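Local coordinates for protein A197 (Sulfolobus turreted icosahedral virus, PDB 2C0N) that probably transfers sugar groups, as a crenarchaeal viral glycosyltransferase built on the GT-A fold, at residues C86-L91 against E107-E112; R95-Y100 against P182-I187. All coordinates share one frame; numbering follows the deposited sequence.

In the fold
Followed from the N terminus, the chain leaves strand 84-88, runs on through 89-91 to 95-100, loop that ends in the short strand 99-100, and reaches 107-112, where interaction 1 closes a loop of 15 intervening residues back onto the strand. Interaction 2 begins inside that loop and closes 81 residues later, at the turn between strands 178-180 and 186-188, so the two contacts cross and do not nest. The centres of interactions 1 and 2 lie about 9 Å apart. Leu-91 N with Gly-96 O and Tyr-89 O with Ser-98 N, both probable hydrogen bonds, join the two directly. Together they tie the excursion that follows strand 84-88 to the main mixed sheet and to its late hairpin.

Interaction 1 of 2, residues C86-L91 against E107-E112; sequences CGYYYL and EIFDGE
Tyr-88 reaches across to Ile-108 and Phe-109, and its side chain illustrates how one tyrosine can pack along its length and bond at its end. From CB, which points at the facing segment, the ring is carried over by a first torsion that sets CG opposite the carbonyl carbon (chi1 -78°). CG sits below both branches of Ile-108. Farther out the branches share the ring: CD1 lies 3.9 Å from Ile-108 CG1, while CD2 and CE2 lie under the methyl CG2. That methyl stands over the middle of the face as a CH-pi contact, 3.8 Å from the centroid of the Tyr-88 ring and only 13° off its normal. The two side chains run alongside each other in opposite senses.

The setting is the GT-A fold, an alpha/beta architecture around a central sheet. Strand 84-88 runs parallel to strand 162-173, and strand 111-112, just beyond Phe-109, pairs with that same strand in antiparallel fashion. On the other side of the Tyr-88 ring plane from Ile-108, Val-99 CG2 comes up obliquely beside CE1.

Toward the tip, contacts pass from side chain to backbone. CE1 approaches Ile-108 CA at 3.9 Å, and CE2 comes within 3.5 Å of Phe-109 O, which lies at the edge of the ring near its plane. Tyr-88 OH then donates to Phe-109 O over 2.7 Å, meeting a lone pair of that oxygen in the carbonyl plane at a C=O...O angle of 133°, so this buried residue has a partner for its hydroxyl. Phe-109 folds its own ring back beside the bond: Tyr-88 OH stands 3.7 Å above the plane of the Phe-109 ring, over its centre.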
loop_
_atom_site.group_PDB
_atom_site.type_symbol
_atom_site.label_atom_id
_atom_site.label_comp_id
_atom_site.label_asym_id
_atom_site.label_seq_id
_atom_site.Cartn_x
_atom_site.Cartn_y
_atom_site.Cartn_z
ATOM N N CYS A 86 18.844 14.380 -7.487
ATOM C CA CYS A 86 18.378 13.177 -8.220
ATOM C C CYS A 86 19.000 11.925 -7.632
ATOM O O CYS A 86 20.166 11.921 -7.313
ATOM C CB CYS A 86 18.827 13.227 -9.659
ATOM S SG CYS A 86 18.291 14.704 -10.496
ATOM N N GLY A 87 18.183 10.881 -7.504
ATOM C CA GLY A 87 18.660 9.559 -7.156
ATOM C C GLY A 87 18.738 8.602 -8.347
ATOM O O GLY A 87 18.165 8.820 -9.449
ATOM N N TYR A 88 19.413 7.501 -8.105
ATOM C CA TYR A 88 19.681 6.533 -9.143
ATOM C C TYR A 88 18.892 5.286 -9.056
ATOM O O TYR A 88 18.846 4.649 -8.016
ATOM C CB TYR A 88 21.151 6.115 -9.083
ATOM C CG TYR A 88 22.101 7.108 -9.684
ATOM C CD1 TYR A 88 22.432 7.058 -11.056
ATOM C CD2 TYR A 88 22.685 8.070 -8.909
ATOM C CE1 TYR A 88 23.295 7.950 -11.619
ATOM C CE2 TYR A 88 23.589 8.969 -9.456
ATOM C CZ TYR A 88 23.881 8.916 -10.814
ATOM O OH TYR A 88 24.785 9.782 -11.358
ATOM N N TYR A 89 18.302 4.925 -10.184
ATOM C CA TYR A 89 17.814 3.583 -10.454
ATOM C C TYR A 89 18.017 3.290 -11.951
ATOM O O TYR A 89 18.161 4.205 -12.774
ATOM C CB TYR A 89 16.361 3.451 -10.030
ATOM C CG TYR A 89 15.428 4.418 -10.713
ATOM C CD1 TYR A 89 15.164 5.659 -10.158
ATOM C CD2 TYR A 89 14.787 4.074 -11.896
ATOM C CE1 TYR A 89 14.324 6.557 -10.787
ATOM C CE2 TYR A 89 13.922 4.986 -12.535
ATOM C CZ TYR A 89 13.706 6.214 -11.947
ATOM O OH TYR A 89 12.890 7.135 -12.526
ATOM N N TYR A 90 18.093 2.007 -12.283
ATOM C CA TYR A 90 18.254 1.578 -13.665
ATOM C C TYR A 90 16.907 1.561 -14.363
ATOM O O TYR A 90 15.940 0.970 -13.869
ATOM C CB TYR A 90 18.890 0.185 -13.766
ATOM C CG TYR A 90 19.694 0.085 -15.023
ATOM C CD1 TYR A 90 20.978 0.595 -15.052
ATOM C CD2 TYR A 90 19.159 -0.460 -16.216
ATOM C CE1 TYR A 90 21.739 0.581 -16.204
ATOM C CE2 TYR A 90 19.944 -0.481 -17.403
ATOM C CZ TYR A 90 21.238 0.033 -17.362
ATOM O OH TYR A 90 22.081 0.042 -18.460
ATOM N N LEU A 91 16.868 2.163 -15.540
ATOM C CA LEU A 91 15.620 2.292 -16.293
ATOM C C LEU A 91 15.134 0.953 -16.832
ATOM O O LEU A 91 15.928 0.109 -17.300
ATOM C CB LEU A 91 15.793 3.315 -17.423
ATOM C CG LEU A 91 16.149 4.771 -17.043
ATOM C CD1 LEU A 91 16.500 5.622 -18.241
ATOM C CD2 LEU A 91 15.005 5.435 -16.284
ATOM N N GLU A 107 26.808 4.939 -15.956
ATOM C CA GLU A 107 27.392 4.608 -14.663
ATOM C C GLU A 107 26.959 5.639 -13.591
ATOM O O GLU A 107 26.612 6.788 -13.914
ATOM C CB GLU A 107 28.930 4.564 -14.769
ATOM C CG GLU A 107 29.506 3.501 -15.755
ATOM C CD GLU A 107 29.130 2.040 -15.364
ATOM O OE1 GLU A 107 28.729 1.818 -14.192
ATOM O OE2 GLU A 107 29.243 1.107 -16.222
ATOM N N ILE A 108 26.999 5.214 -12.332
ATOM C CA ILE A 108 26.626 6.041 -11.184
ATOM C C ILE A 108 27.769 6.962 -10.796
ATOM O O ILE A 108 28.893 6.524 -10.690
ATOM C CB ILE A 108 26.243 5.157 -9.966
ATOM C CG1 ILE A 108 25.022 4.309 -10.306
ATOM C CG2 ILE A 108 25.911 6.023 -8.763
ATOM C CD1 ILE A 108 24.705 3.203 -9.298
ATOM N N PHE A 109 27.476 8.240 -10.606
ATOM C CA PHE A 109 28.475 9.183 -10.089
ATOM C C PHE A 109 27.811 10.340 -9.338
ATOM O O PHE A 109 26.602 10.667 -9.587
ATOM C CB PHE A 109 29.336 9.732 -11.235
ATOM C CG PHE A 109 28.557 10.553 -12.204
ATOM C CD1 PHE A 109 28.338 11.897 -11.971
ATOM C CD2 PHE A 109 28.009 9.977 -13.320
ATOM C CE1 PHE A 109 27.606 12.657 -12.852
ATOM C CE2 PHE A 109 27.257 10.732 -14.203
ATOM C CZ PHE A 109 27.059 12.070 -13.966
ATOM N N ASP A 110 28.592 10.941 -8.422
ATOM C CA ASP A 110 28.198 12.175 -7.766
ATOM C C ASP A 110 28.614 13.317 -8.632
ATOM O O ASP A 110 29.793 13.474 -8.907
ATOM C CB ASP A 110 28.904 12.391 -6.432
ATOM C CG ASP A 110 28.368 11.528 -5.350
ATOM O OD1 ASP A 110 27.190 11.696 -4.978
ATOM O OD2 ASP A 110 29.148 10.669 -4.857
ATOM N N GLY A 111 27.659 14.142 -9.035
ATOM C CA GLY A 111 27.984 15.272 -9.864
ATOM C C GLY A 111 26.758 16.017 -10.332
ATOM O O GLY A 111 25.642 15.555 -10.176
ATOM N N GLU A 112 26.994 17.208 -10.865
ATOM C CA GLU A 112 25.956 17.995 -11.507
ATOM C C GLU A 112 25.477 17.286 -12.780
ATOM O O GLU A 112 26.279 16.733 -13.540
ATOM C CB GLU A 112 26.469 19.417 -11.831
ATOM C CG GLU A 112 25.301 20.421 -11.974
ATOM C CD GLU A 112 25.704 21.780 -12.413
ATOM O OE1 GLU A 112 26.868 22.192 -12.121
ATOM O OE2 GLU A 112 24.839 22.432 -13.062
#

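Interaction 2 of 2, residues R95-Y100 against P182-I187; sequences RGYSVY and PDRKLI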
loop_
_atom_site.group_PDB
_atom_site.type_symbol
_atom_site.label_atom_id
_atom_site.label_comp_id
_atom_site.label_asym_id
_atom_site.label_seq_id
_atom_site.Cartn_x
_atom_site.Cartn_y
_atom_site.Cartn_z
ATOM N N ARG A 95 17.871 1.615 -20.992
ATOM C CA ARG A 95 18.661 2.594 -21.739
ATOM C C ARG A 95 19.815 3.156 -20.887
ATOM O O ARG A 95 20.757 3.755 -21.408
ATOM C CB ARG A 95 17.749 3.707 -22.268
ATOM C CG ARG A 95 16.803 3.261 -23.384
ATOM C CD ARG A 95 16.076 4.427 -24.032
ATOM N NE ARG A 95 15.067 4.065 -25.060
ATOM C CZ ARG A 95 14.764 4.829 -26.118
ATOM N NH1 ARG A 95 15.402 5.977 -26.331
ATOM N NH2 ARG A 95 13.847 4.439 -27.014
ATOM N N GLY A 96 19.753 2.926 -19.584
ATOM C CA GLY A 96 20.780 3.390 -18.652
ATOM C C GLY A 96 20.120 3.734 -17.323
ATOM O O GLY A 96 19.029 3.228 -17.007
ATOM N N TYR A 97 20.804 4.568 -16.542
ATOM C CA TYR A 97 20.308 5.078 -15.273
ATOM C C TYR A 97 19.401 6.255 -15.436
ATOM O O TYR A 97 19.374 6.886 -16.475
ATOM C CB TYR A 97 21.455 5.466 -14.371
ATOM C CG TYR A 97 22.203 4.275 -13.864
ATOM C CD1 TYR A 97 23.360 3.826 -14.504
ATOM C CD2 TYR A 97 21.772 3.601 -12.743
ATOM C CE1 TYR A 97 24.061 2.723 -14.023
ATOM C CE2 TYR A 97 22.451 2.497 -12.260
ATOM C CZ TYR A 97 23.586 2.052 -12.898
ATOM O OH TYR A 97 24.275 0.956 -12.402
ATOM N N SER A 98 18.661 6.525 -14.365
ATOM C CA SER A 98 17.632 7.571 -14.317
ATOM C C SER A 98 18.098 9.024 -14.328
ATOM O O SER A 98 17.290 9.896 -14.047
ATOM C CB SER A 98 16.855 7.391 -13.032
ATOM O OG SER A 98 17.760 7.383 -11.922
ATOM N N VAL A 99 19.366 9.304 -14.600
ATOM C CA VAL A 99 19.839 10.678 -14.653
ATOM C C VAL A 99 20.538 10.859 -15.972
ATOM O O VAL A 99 21.056 9.902 -16.534
ATOM C CB VAL A 99 20.806 11.039 -13.492
ATOM C CG1 VAL A 99 20.207 10.662 -12.147
ATOM C CG2 VAL A 99 22.117 10.372 -13.670
ATOM N N TYR A 100 20.538 12.078 -16.480
ATOM C CA TYR A 100 21.203 12.344 -17.767
ATOM C C TYR A 100 21.965 13.645 -17.824
ATOM O O TYR A 100 21.616 14.621 -17.152
ATOM C CB TYR A 100 20.203 12.294 -18.905
ATOM C CG TYR A 100 19.123 13.343 -18.829
ATOM C CD1 TYR A 100 19.330 14.630 -19.342
ATOM C CD2 TYR A 100 17.876 13.049 -18.274
ATOM C CE1 TYR A 100 18.337 15.580 -19.286
ATOM C CE2 TYR A 100 16.880 14.004 -18.218
ATOM C CZ TYR A 100 17.113 15.258 -18.725
ATOM O OH TYR A 100 16.119 16.228 -18.683
ATOM N N PRO A 182 20.412 -1.348 -8.516
ATOM C CA PRO A 182 21.366 -0.360 -9.049
ATOM C C PRO A 182 22.692 -0.922 -9.598
ATOM O O PRO A 182 23.396 -0.214 -10.308
ATOM C CB PRO A 182 21.630 0.584 -7.857
ATOM C CG PRO A 182 20.687 0.239 -6.817
ATOM C CD PRO A 182 20.036 -1.079 -7.119
ATOM N N ASP A 183 23.027 -2.169 -9.276
ATOM C CA ASP A 183 24.224 -2.845 -9.825
ATOM C C ASP A 183 23.899 -3.592 -11.110
ATOM O O ASP A 183 24.668 -4.461 -11.505
ATOM C CB ASP A 183 24.782 -3.902 -8.887
ATOM C CG ASP A 183 25.357 -3.357 -7.623
ATOM O OD1 ASP A 183 26.071 -2.343 -7.667
ATOM O OD2 ASP A 183 25.126 -4.010 -6.568
ATOM N N ARG A 184 22.750 -3.283 -11.718
ATOM C CA ARG A 184 22.279 -3.836 -12.992
ATOM C C ARG A 184 22.056 -5.338 -12.943
ATOM O O ARG A 184 22.345 -6.045 -13.901
ATOM C CB ARG A 184 23.249 -3.506 -14.121
ATOM C CG ARG A 184 23.461 -2.055 -14.323
ATOM C CD ARG A 184 24.443 -1.818 -15.416
ATOM N NE ARG A 184 25.791 -2.127 -14.947
ATOM C CZ ARG A 184 26.649 -1.241 -14.444
ATOM N NH1 ARG A 184 26.339 0.052 -14.370
ATOM N NH2 ARG A 184 27.857 -1.648 -14.049
ATOM N N LYS A 185 21.597 -5.830 -11.809
ATOM C CA LYS A 185 21.280 -7.222 -11.657
ATOM C C LYS A 185 19.809 -7.294 -11.359
ATOM O O LYS A 185 19.198 -6.320 -10.985
ATOM C CB LYS A 185 22.124 -7.812 -10.517
ATOM C CG LYS A 185 23.653 -7.801 -10.813
ATOM C CD LYS A 185 24.303 -9.185 -10.911
ATOM C CE LYS A 185 24.169 -9.841 -12.298
ATOM N NZ LYS A 185 25.058 -9.269 -13.347
ATOM N N LEU A 186 19.222 -8.449 -11.550
ATOM C CA LEU A 186 17.830 -8.642 -11.151
ATOM C C LEU A 186 17.783 -9.204 -9.728
ATOM O O LEU A 186 18.525 -10.137 -9.413
ATOM C CB LEU A 186 17.211 -9.628 -12.118
ATOM C CG LEU A 186 15.731 -9.665 -12.417
ATOM C CD1 LEU A 186 15.235 -8.316 -12.939
ATOM C CD2 LEU A 186 15.550 -10.784 -13.463
ATOM N N ILE A 187 16.931 -8.657 -8.884
ATOM C CA ILE A 187 16.792 -9.145 -7.507
ATOM C C ILE A 187 15.342 -9.496 -7.300
ATOM O O ILE A 187 14.498 -9.091 -8.077
ATOM C CB ILE A 187 17.282 -8.109 -6.463
ATOM C CG1 ILE A 187 16.487 -6.809 -6.505
ATOM C CG2 ILE A 187 18.743 -7.889 -6.665
ATOM C CD1 ILE A 187 15.217 -6.831 -5.682
#
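Tyr-97 holds CG beside its backbone N (chi1 -71°), which sends the ring across to residues 182-184, while Arg-184 bends at its third torsion and brings NH1 back toward the tyrosine hydroxyl. The receiving segment belongs to a beta-hairpin: residues 182-185 lie in the turn between antiparallel strands 178-180 and 186-188 at one border of the GT-A sheet. This is a clear case of a long-range contact made almost wholly by one side-chain end.

Tyr-97 OH donates to Pro-182 O across a short 2.6 Å. The bond is nearly linear at the acceptor, with a C=O...O angle of 160°, and the donor is tilted a little from the carbonyl plane. Pro-182 itself rests on Lys-169 and Tyr-171 of strand 162-173, so the residue that offers the acceptor is packed on the main sheet. The Tyr-97 ring also makes an edge-to-face stack with Tyr-90.

Arg-184 approaches differently. Its NH1 lies 3.0 Å from Tyr-97 OH, but the angle is too poor for a hydrogen bond; NH1 is instead engaged in a salt bridge with Glu-107 OE1. The guanidinium and ring planes stand 76° apart. NH1 arrives at the ring's edge, near its plane, 3.5 Å from Tyr-97 CE1, whereas Pro-182 O lies by Tyr-97 CE2.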